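Local coordinates for PT26-6P (Thermococcus sp., PDB 2WB7), which is of unknown function but is encoded by a euryarchaeal mobile element and combines two immunoglobulin-like domains with a helical domain, at residues T389-Q394 and K416-S421; K397-L402 and E409-T414; N420-K425 and K456-D461. All coordinates share one frame; numbering follows the deposited sequence.

In the fold
All three contacts lie in the helical domain and share helix 408-438. Contact 1 sets the loop entering helix 393-404 against it, contact 2 pairs it with helix 393-404 itself, and contact 3 pairs it with helix 442-465. Contact 2 is nested in the loop closed by contact 1, and the two meet where Met418 SE lies 3.9 Å from Leu399 CD2. Contacts 1 and 3 share Asn420 and Ser421. Each is partly buried and held across its segments by apolar packing: contact 1 combines a valine with a buried pair of selenomethionines, whereas contacts 2 and 3 join branched aliphatic chains and shade into exposed Lys410 and Gln423.

Contact 1. Residues T389-Q394 and K416-S421; sequences TVMKDQ and KAMINS
Val390 and Met391 pack against Met418 and Ser421, so the loop that leads into helix 393-404, with Lys392 at the N-cap, rests on one face of helix 408-438 within the helical domain. The contact buries 228 Å² in all, and the nearest CA atoms are 6.3 Å apart, those of Val390 and Met418.

The aliphatic part is carried by both methyls of Val390, which converge on Ser421 CB: CG2 meets it at 3.4 Å and CG1 at 3.7 Å, so the serine offers its methylene to the valine. CG1, anti to the backbone N (chi1 172°), also reaches Met418, 3.5 Å from Met418 O and 3.8 Å from Met418 CG. Leu422 and Lys425 continue the surface on which the valine sits. With an alanine here both methyls are gone, and a gap would probably open beside Ser421 CB and Met418 CG, weakening the loop's seat on the helix.

The second kind of contact joins the two selenomethionines, both buried. Met418 is extended beyond CG, whereas Met391 is bent at chi2 and again at chi3 (48°), and the two chains lie nearly perpendicular. As a result the Met391 methyl CE is applied to the end of its partner, 3.5 Å from Met418 SE and 3.6 Å from Met418 CE. Leu462 of helix 442-465 touches both residues.

Polar bonds do not cross between the segments. In the first turn of helix 393-404, Asp393 forms salt bridges with Lys241 through OD2 and with Lys482 through OD1. In the loop, two successive backbone N-H groups share the carboxylate of Glu485: Val390 N bonds to OE2 and Met391 N to OE1.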
loop_
_atom_site.group_PDB
_atom_site.type_symbol
_atom_site.label_atom_id
_atom_site.label_comp_id
_atom_site.label_asym_id
_atom_site.label_seq_id
_atom_site.Cartn_x
_atom_site.Cartn_y
_atom_site.Cartn_z
ATOM N N THR A 389 14.488 17.107 26.074
ATOM C CA THR A 389 13.346 17.985 26.198
ATOM C C THR A 389 13.597 18.964 27.309
ATOM O O THR A 389 14.039 18.592 28.382
ATOM C CB THR A 389 12.082 17.218 26.519
ATOM O OG1 THR A 389 11.959 16.135 25.597
ATOM C CG2 THR A 389 10.865 18.120 26.402
ATOM N N VAL A 390 13.300 20.226 27.048
ATOM C CA VAL A 390 13.445 21.252 28.051
ATOM C C VAL A 390 12.179 21.355 28.889
ATOM O O VAL A 390 12.239 21.562 30.100
ATOM C CB VAL A 390 13.786 22.604 27.398
ATOM C CG1 VAL A 390 13.741 23.723 28.419
ATOM C CG2 VAL A 390 15.155 22.522 26.729
HETATM N N MSE A 391 11.035 21.173 28.254
HETATM C CA MSE A 391 9.774 21.276 28.959
HETATM C C MSE A 391 9.227 19.923 29.373
HETATM O O MSE A 391 8.227 19.442 28.835
HETATM C CB MSE A 391 8.789 22.008 28.086
HETATM C CG MSE A 391 9.490 23.125 27.383
HETATM SE SE MSE A 391 8.438 24.706 27.291
HETATM C CE MSE A 391 7.878 24.771 29.170
ATOM N N LYS A 392 9.905 19.312 30.331
ATOM C CA LYS A 392 9.443 18.085 30.935
ATOM C C LYS A 392 8.064 18.314 31.574
ATOM O O LYS A 392 7.765 19.416 32.033
ATOM C CB LYS A 392 10.460 17.672 31.978
ATOM C CG LYS A 392 11.847 17.475 31.410
ATOM C CD LYS A 392 12.008 16.042 30.907
ATOM C CE LYS A 392 13.389 15.828 30.298
ATOM N NZ LYS A 392 14.438 16.646 31.003
ATOM N N ASP A 393 7.218 17.290 31.593
ATOM C CA ASP A 393 5.904 17.459 32.178
ATOM C C ASP A 393 6.014 17.912 33.639
ATOM O O ASP A 393 5.285 18.806 34.069
ATOM C CB ASP A 393 5.088 16.173 32.084
ATOM C CG ASP A 393 4.894 15.699 30.647
ATOM O OD1 ASP A 393 5.038 16.513 29.705
ATOM O OD2 ASP A 393 4.588 14.498 30.465
ATOM N N GLN A 394 6.917 17.298 34.402
ATOM C CA GLN A 394 7.052 17.644 35.810
ATOM C C GLN A 394 7.242 19.137 35.979
ATOM O O GLN A 394 6.568 19.779 36.781
ATOM C CB GLN A 394 8.224 16.902 36.468
ATOM C CG GLN A 394 8.199 16.931 38.009
ATOM C CD GLN A 394 6.816 16.605 38.581
ATOM O OE1 GLN A 394 6.302 15.493 38.412
ATOM N NE2 GLN A 394 6.205 17.581 39.248
ATOM N N LYS A 416 13.297 31.740 32.697
ATOM C CA LYS A 416 14.636 32.114 32.315
ATOM C C LYS A 416 15.533 30.892 32.179
ATOM O O LYS A 416 16.315 30.781 31.248
ATOM C CB LYS A 416 15.208 33.076 33.349
ATOM C CG LYS A 416 16.615 33.529 33.029
ATOM C CD LYS A 416 17.235 34.312 34.196
ATOM C CE LYS A 416 18.601 34.886 33.813
ATOM N NZ LYS A 416 19.503 33.846 33.190
ATOM N N ALA A 417 15.410 29.964 33.110
ATOM C CA ALA A 417 16.207 28.739 33.067
ATOM C C ALA A 417 15.920 27.955 31.786
ATOM O O ALA A 417 16.834 27.523 31.071
ATOM C CB ALA A 417 15.910 27.890 34.278
HETATM N N MSE A 418 14.632 27.776 31.512
HETATM C CA MSE A 418 14.172 27.047 30.339
HETATM C C MSE A 418 14.637 27.704 29.068
HETATM O O MSE A 418 15.005 27.020 28.115
HETATM C CB MSE A 418 12.649 26.973 30.324
HETATM C CG MSE A 418 12.091 25.817 31.111
HETATM SE SE MSE A 418 10.205 26.075 31.443
HETATM C CE MSE A 418 9.797 24.313 32.140
ATOM N N ILE A 419 14.591 29.033 29.055
ATOM C CA ILE A 419 14.996 29.792 27.891
ATOM C C ILE A 419 16.471 29.604 27.574
ATOM O O ILE A 419 16.863 29.562 26.411
ATOM C CB ILE A 419 14.691 31.267 28.058
ATOM C CG1 ILE A 419 13.191 31.492 27.901
ATOM C CG2 ILE A 419 15.436 32.068 27.013
ATOM C CD1 ILE A 419 12.692 32.777 28.505
ATOM N N ASN A 420 17.293 29.477 28.603
ATOM C CA ASN A 420 18.702 29.173 28.383
ATOM C C ASN A 420 18.884 27.848 27.681
ATOM O O ASN A 420 19.719 27.704 26.795
ATOM C CB ASN A 420 19.467 29.172 29.703
ATOM C CG ASN A 420 19.884 30.566 30.122
ATOM O OD1 ASN A 420 19.894 31.494 29.304
ATOM N ND2 ASN A 420 20.237 30.730 31.401
ATOM N N SER A 421 18.090 26.873 28.081
ATOM C CA SER A 421 18.165 25.564 27.477
ATOM C C SER A 421 17.753 25.598 26.010
ATOM O O SER A 421 18.383 24.961 25.179
ATOM C CB SER A 421 17.298 24.596 28.259
ATOM O OG SER A 421 17.931 24.242 29.471
#

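Contact 2. Residues K397-L402 and E409-T414; sequences KNLIDL and EKINAT
Leu402 holds CG beside its backbone N (chi1 -62°) and runs on extended at chi2, a shape that carries CD1 outward to the backbone side of Lys410, 3.7 Å from Lys410 CB. Ile411 likewise has CG1 beside its own N, which brings CG1 to 3.6 Å from Leu402 CB, while Ile411 CD1 goes on to lie 3.9 Å from Leu402 C. The Leu402 and Lys410 chains are set roughly at right angles, with a second touch at Lys410 CD, 4.0 Å from Leu402 CD2. The polar end of Lys410 turns to a salt bridge with Asp407.

These residues close an antiparallel helical hairpin: the axes of 397-402 and 409-414 approach to 9.3 Å and their directions differ by 153°, with a short connection between helix 393-404 and helix 408-438. Leu399 and Thr414 pass side by side, pointing opposite ways, and Leu399 CD1 touches Thr414 CG2 at 3.7 Å. Thr414 OG1 donates to Lys410 O at 2.9 Å, tilted 30° from the carbonyl plane, and Thr414 N reaches the same oxygen from the opposite face. This hydroxyl bond is consistent with a fixed rotamer that presents CG2, and CB beside it, to Leu399 CD1.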
loop_
_atom_site.group_PDB
_atom_site.type_symbol
_atom_site.label_atom_id
_atom_site.label_comp_id
_atom_site.label_asym_id
_atom_site.label_seq_id
_atom_site.Cartn_x
_atom_site.Cartn_y
_atom_site.Cartn_z
ATOM N N LYS A 397 4.322 21.102 35.257
ATOM C CA LYS A 397 3.399 20.984 36.363
ATOM C C LYS A 397 3.825 21.884 37.515
ATOM O O LYS A 397 2.976 22.579 38.081
ATOM C CB LYS A 397 3.265 19.542 36.833
ATOM C CG LYS A 397 2.124 19.370 37.833
ATOM C CD LYS A 397 2.333 18.175 38.749
ATOM C CE LYS A 397 1.763 18.454 40.144
ATOM N NZ LYS A 397 2.554 17.742 41.202
ATOM N N ASN A 398 5.120 21.885 37.864
ATOM C CA ASN A 398 5.621 22.802 38.891
ATOM C C ASN A 398 5.247 24.236 38.552
ATOM O O ASN A 398 4.748 24.985 39.396
ATOM C CB ASN A 398 7.144 22.748 39.034
ATOM C CG ASN A 398 7.681 21.345 39.242
ATOM O OD1 ASN A 398 7.119 20.524 39.979
ATOM N ND2 ASN A 398 8.810 21.073 38.603
ATOM N N LEU A 399 5.516 24.614 37.305
ATOM C CA LEU A 399 5.305 25.971 36.841
ATOM C C LEU A 399 3.852 26.375 37.071
ATOM O O LEU A 399 3.573 27.428 37.638
ATOM C CB LEU A 399 5.673 26.060 35.365
ATOM C CG LEU A 399 6.278 27.341 34.784
ATOM C CD1 LEU A 399 7.237 28.009 35.741
ATOM C CD2 LEU A 399 6.978 27.013 33.468
ATOM N N ILE A 400 2.921 25.520 36.664
ATOM C CA ILE A 400 1.511 25.811 36.870
ATOM C C ILE A 400 1.196 25.970 38.348
ATOM O O ILE A 400 0.384 26.806 38.729
ATOM C CB ILE A 400 0.599 24.719 36.284
ATOM C CG1 ILE A 400 0.762 24.653 34.760
ATOM C CG2 ILE A 400 -0.866 24.980 36.677
ATOM C CD1 ILE A 400 0.055 23.472 34.089
ATOM N N ASP A 401 1.841 25.166 39.179
ATOM C CA ASP A 401 1.597 25.226 40.607
ATOM C C ASP A 401 2.090 26.546 41.151
ATOM O O ASP A 401 1.421 27.193 41.948
ATOM C CB ASP A 401 2.251 24.045 41.308
ATOM C CG ASP A 401 1.501 22.746 41.041
ATOM O OD1 ASP A 401 0.292 22.829 40.715
ATOM O OD2 ASP A 401 2.103 21.647 41.137
ATOM N N LEU A 402 3.259 26.954 40.696
ATOM C CA LEU A 402 3.746 28.274 41.008
ATOM C C LEU A 402 2.690 29.318 40.644
ATOM O O LEU A 402 2.384 30.199 41.437
ATOM C CB LEU A 402 5.049 28.544 40.268
ATOM C CG LEU A 402 6.189 27.608 40.651
ATOM C CD1 LEU A 402 7.452 27.956 39.881
ATOM C CD2 LEU A 402 6.423 27.732 42.132
ATOM N N GLU A 409 7.996 35.340 41.052
ATOM C CA GLU A 409 9.428 35.437 41.004
ATOM C C GLU A 409 10.021 34.082 40.625
ATOM O O GLU A 409 11.063 34.005 39.973
ATOM C CB GLU A 409 9.955 35.900 42.356
ATOM C CG GLU A 409 11.460 36.001 42.417
ATOM C CD GLU A 409 11.995 36.042 43.847
ATOM O OE1 GLU A 409 13.098 36.607 44.043
ATOM O OE2 GLU A 409 11.323 35.512 44.773
ATOM N N LYS A 410 9.357 33.007 41.034
ATOM C CA LYS A 410 9.847 31.671 40.712
ATOM C C LYS A 410 9.428 31.292 39.294
ATOM O O LYS A 410 10.147 30.596 38.564
ATOM C CB LYS A 410 9.308 30.642 41.707
ATOM C CG LYS A 410 10.062 30.556 43.017
ATOM C CD LYS A 410 9.768 29.216 43.675
ATOM C CE LYS A 410 10.425 29.086 45.048
ATOM N NZ LYS A 410 9.712 29.904 46.050
ATOM N N ILE A 411 8.238 31.735 38.922
ATOM C CA ILE A 411 7.803 31.557 37.563
ATOM C C ILE A 411 8.863 32.188 36.680
ATOM O O ILE A 411 9.262 31.612 35.673
ATOM C CB ILE A 411 6.437 32.192 37.330
ATOM C CG1 ILE A 411 5.355 31.278 37.915
ATOM C CG2 ILE A 411 6.209 32.400 35.860
ATOM C CD1 ILE A 411 4.047 31.943 38.162
ATOM N N ASN A 412 9.338 33.362 37.085
ATOM C CA ASN A 412 10.375 34.070 36.352
ATOM C C ASN A 412 11.694 33.318 36.309
ATOM O O ASN A 412 12.299 33.173 35.258
ATOM C CB ASN A 412 10.584 35.453 36.952
ATOM C CG ASN A 412 9.537 36.450 36.494
ATOM O OD1 ASN A 412 8.804 36.208 35.537
ATOM N ND2 ASN A 412 9.468 37.583 37.172
ATOM N N ALA A 413 12.143 32.828 37.452
ATOM C CA ALA A 413 13.403 32.098 37.513
ATOM C C ALA A 413 13.398 30.940 36.527
ATOM O O ALA A 413 14.340 30.765 35.754
ATOM C CB ALA A 413 13.642 31.597 38.916
ATOM N N THR A 414 12.321 30.159 36.563
ATOM C CA THR A 414 12.175 28.943 35.765
ATOM C C THR A 414 12.137 29.223 34.263
ATOM O O THR A 414 12.838 28.580 33.473
ATOM C CB THR A 414 10.881 28.226 36.173
ATOM O OG1 THR A 414 10.913 28.017 37.586
ATOM C CG2 THR A 414 10.702 26.878 35.450
#

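Contact 3. Residues N420-K425 and K456-D461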
loop_
_atom_site.group_PDB
_atom_site.type_symbol
_atom_site.label_atom_id
_atom_site.label_comp_id
_atom_site.label_asym_id
_atom_site.label_seq_id
_atom_site.Cartn_x
_atom_site.Cartn_y
_atom_site.Cartn_z
ATOM N N ASN A 420 17.293 29.477 28.603
ATOM C CA ASN A 420 18.702 29.173 28.383
ATOM C C ASN A 420 18.884 27.848 27.681
ATOM O O ASN A 420 19.719 27.704 26.795
ATOM C CB ASN A 420 19.467 29.172 29.703
ATOM C CG ASN A 420 19.884 30.566 30.122
ATOM O OD1 ASN A 420 19.894 31.494 29.304
ATOM N ND2 ASN A 420 20.237 30.730 31.401
ATOM N N SER A 421 18.090 26.873 28.081
ATOM C CA SER A 421 18.165 25.564 27.477
ATOM C C SER A 421 17.753 25.598 26.010
ATOM O O SER A 421 18.383 24.961 25.179
ATOM C CB SER A 421 17.298 24.596 28.259
ATOM O OG SER A 421 17.931 24.242 29.471
ATOM N N LEU A 422 16.715 26.362 25.689
ATOM C CA LEU A 422 16.278 26.496 24.303
ATOM C C LEU A 422 17.302 27.248 23.457
ATOM O O LEU A 422 17.562 26.893 22.300
ATOM C CB LEU A 422 14.918 27.178 24.223
ATOM C CG LEU A 422 13.795 26.320 24.813
ATOM C CD1 LEU A 422 12.506 27.096 24.924
ATOM C CD2 LEU A 422 13.597 25.045 24.015
ATOM N N GLN A 423 17.882 28.295 24.033
ATOM C CA GLN A 423 18.957 28.999 23.369
ATOM C C GLN A 423 20.044 28.003 22.992
ATOM O O GLN A 423 20.642 28.082 21.912
ATOM C CB GLN A 423 19.511 30.088 24.276
ATOM C CG GLN A 423 18.939 31.469 23.986
ATOM C CD GLN A 423 18.966 32.401 25.200
ATOM O OE1 GLN A 423 19.416 32.021 26.294
ATOM N NE2 GLN A 423 18.474 33.627 25.012
ATOM N N GLU A 424 20.290 27.047 23.878
ATOM C CA GLU A 424 21.299 26.047 23.598
ATOM C C GLU A 424 20.880 25.152 22.443
ATOM O O GLU A 424 21.659 24.914 21.533
ATOM C CB GLU A 424 21.613 25.219 24.841
ATOM C CG GLU A 424 22.391 23.948 24.547
ATOM C CD GLU A 424 23.760 24.195 23.896
ATOM O OE1 GLU A 424 24.526 23.217 23.751
ATOM O OE2 GLU A 424 24.072 25.354 23.517
ATOM N N LYS A 425 19.651 24.659 22.466
ATOM C CA LYS A 425 19.130 23.868 21.347
ATOM C C LYS A 425 19.195 24.646 20.030
ATOM O O LYS A 425 19.423 24.073 18.972
ATOM C CB LYS A 425 17.699 23.389 21.639
ATOM C CG LYS A 425 17.657 22.190 22.593
ATOM C CD LYS A 425 16.326 22.048 23.292
ATOM C CE LYS A 425 15.315 21.256 22.470
ATOM N NZ LYS A 425 15.437 19.803 22.726
ATOM N N LYS A 456 12.830 29.441 18.617
ATOM C CA LYS A 456 12.625 30.891 18.788
ATOM C C LYS A 456 11.193 31.209 19.199
ATOM O O LYS A 456 10.962 32.066 20.060
ATOM C CB LYS A 456 12.941 31.665 17.500
ATOM C CG LYS A 456 14.422 32.007 17.216
ATOM C CD LYS A 456 14.446 33.342 16.454
ATOM C CE LYS A 456 15.394 33.367 15.263
ATOM N NZ LYS A 456 16.559 34.303 15.474
ATOM N N ALA A 457 10.224 30.543 18.585
ATOM C CA ALA A 457 8.830 30.798 18.955
ATOM C C ALA A 457 8.561 30.355 20.389
ATOM O O ALA A 457 7.779 30.982 21.119
ATOM C CB ALA A 457 7.885 30.084 18.013
ATOM N N ALA A 458 9.181 29.246 20.780
ATOM C CA ALA A 458 8.990 28.717 22.108
ATOM C C ALA A 458 9.586 29.665 23.129
ATOM O O ALA A 458 8.959 29.970 24.142
ATOM C CB ALA A 458 9.618 27.358 22.219
ATOM N N ILE A 459 10.802 30.132 22.865
ATOM C CA ILE A 459 11.416 31.110 23.742
ATOM C C ILE A 459 10.507 32.322 23.921
ATOM O O ILE A 459 10.431 32.881 24.996
ATOM C CB ILE A 459 12.794 31.570 23.258
ATOM C CG1 ILE A 459 13.813 30.432 23.407
ATOM C CG2 ILE A 459 13.242 32.786 24.080
ATOM C CD1 ILE A 459 15.248 30.833 23.119
ATOM N N ASN A 460 9.801 32.712 22.872
ATOM C CA ASN A 460 8.946 33.866 22.946
ATOM C C ASN A 460 7.719 33.580 23.771
ATOM O O ASN A 460 7.273 34.421 24.561
ATOM C CB ASN A 460 8.522 34.301 21.550
ATOM C CG ASN A 460 7.812 35.622 21.558
ATOM O OD1 ASN A 460 8.400 36.648 21.885
ATOM N ND2 ASN A 460 6.529 35.606 21.222
ATOM N N ASP A 461 7.147 32.395 23.581
ATOM C CA ASP A 461 5.972 32.005 24.358
ATOM C C ASP A 461 6.298 31.932 25.852
ATOM O O ASP A 461 5.508 32.388 26.677
ATOM C CB ASP A 461 5.381 30.702 23.834
ATOM C CG ASP A 461 4.697 30.880 22.497
ATOM O OD1 ASP A 461 4.347 32.018 22.145
ATOM O OD2 ASP A 461 4.496 29.893 21.778
#
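Leu422 opens the contact, directed at helix 442-465 and meeting Ile459 and Ala458. Its CB lies 3.5 Å from Ile459 CG1, and its CD1 reaches further, to 3.9 Å from Ile459 CG1 and 4.0 Å from Ala458 CB. The leucine and isoleucine run in opposing senses, so the two side chains lie alongside each other. Ile459 keeps CG1 beside its backbone N (chi1 -70°) and is extended at chi2, which carries CD1 forward to the backbone of the opposing helix.

Gln423 follows, and it is reached by that same methyl: Ile459 CD1 is 3.8 Å from Gln423 N and 3.8 Å from Gln423 CG. The aliphatic part of the glutamine stands almost square to the isoleucine and forms the exposed margin of the contact.

At the end of the segment Lys425 takes no part in the contact with 456-461; its NZ is held by salt bridges to Asp489 and Glu485, and by hydrogen bonds to the carbonyl oxygens of Thr387 and Tyr388.

The axes of 420-425 and 456-461 are 9.6 Å apart at closest approach and differ by 170° in direction, a nearly antiparallel pair. Ile459 also touches Ile419 and Ile426 of helix 408-438, so with Leu422 and Gln423 it enters a four-residue diamond, consistent with knobs-into-holes packing. Beyond it, helix 471-499 lies on another face of helix 442-465, where His484 meets Ala457 and Asp461; helix 442-465 thus packs against both, and helix 408-438 also reaches 471-499 directly through Lys425, so the three helices are mutually in contact.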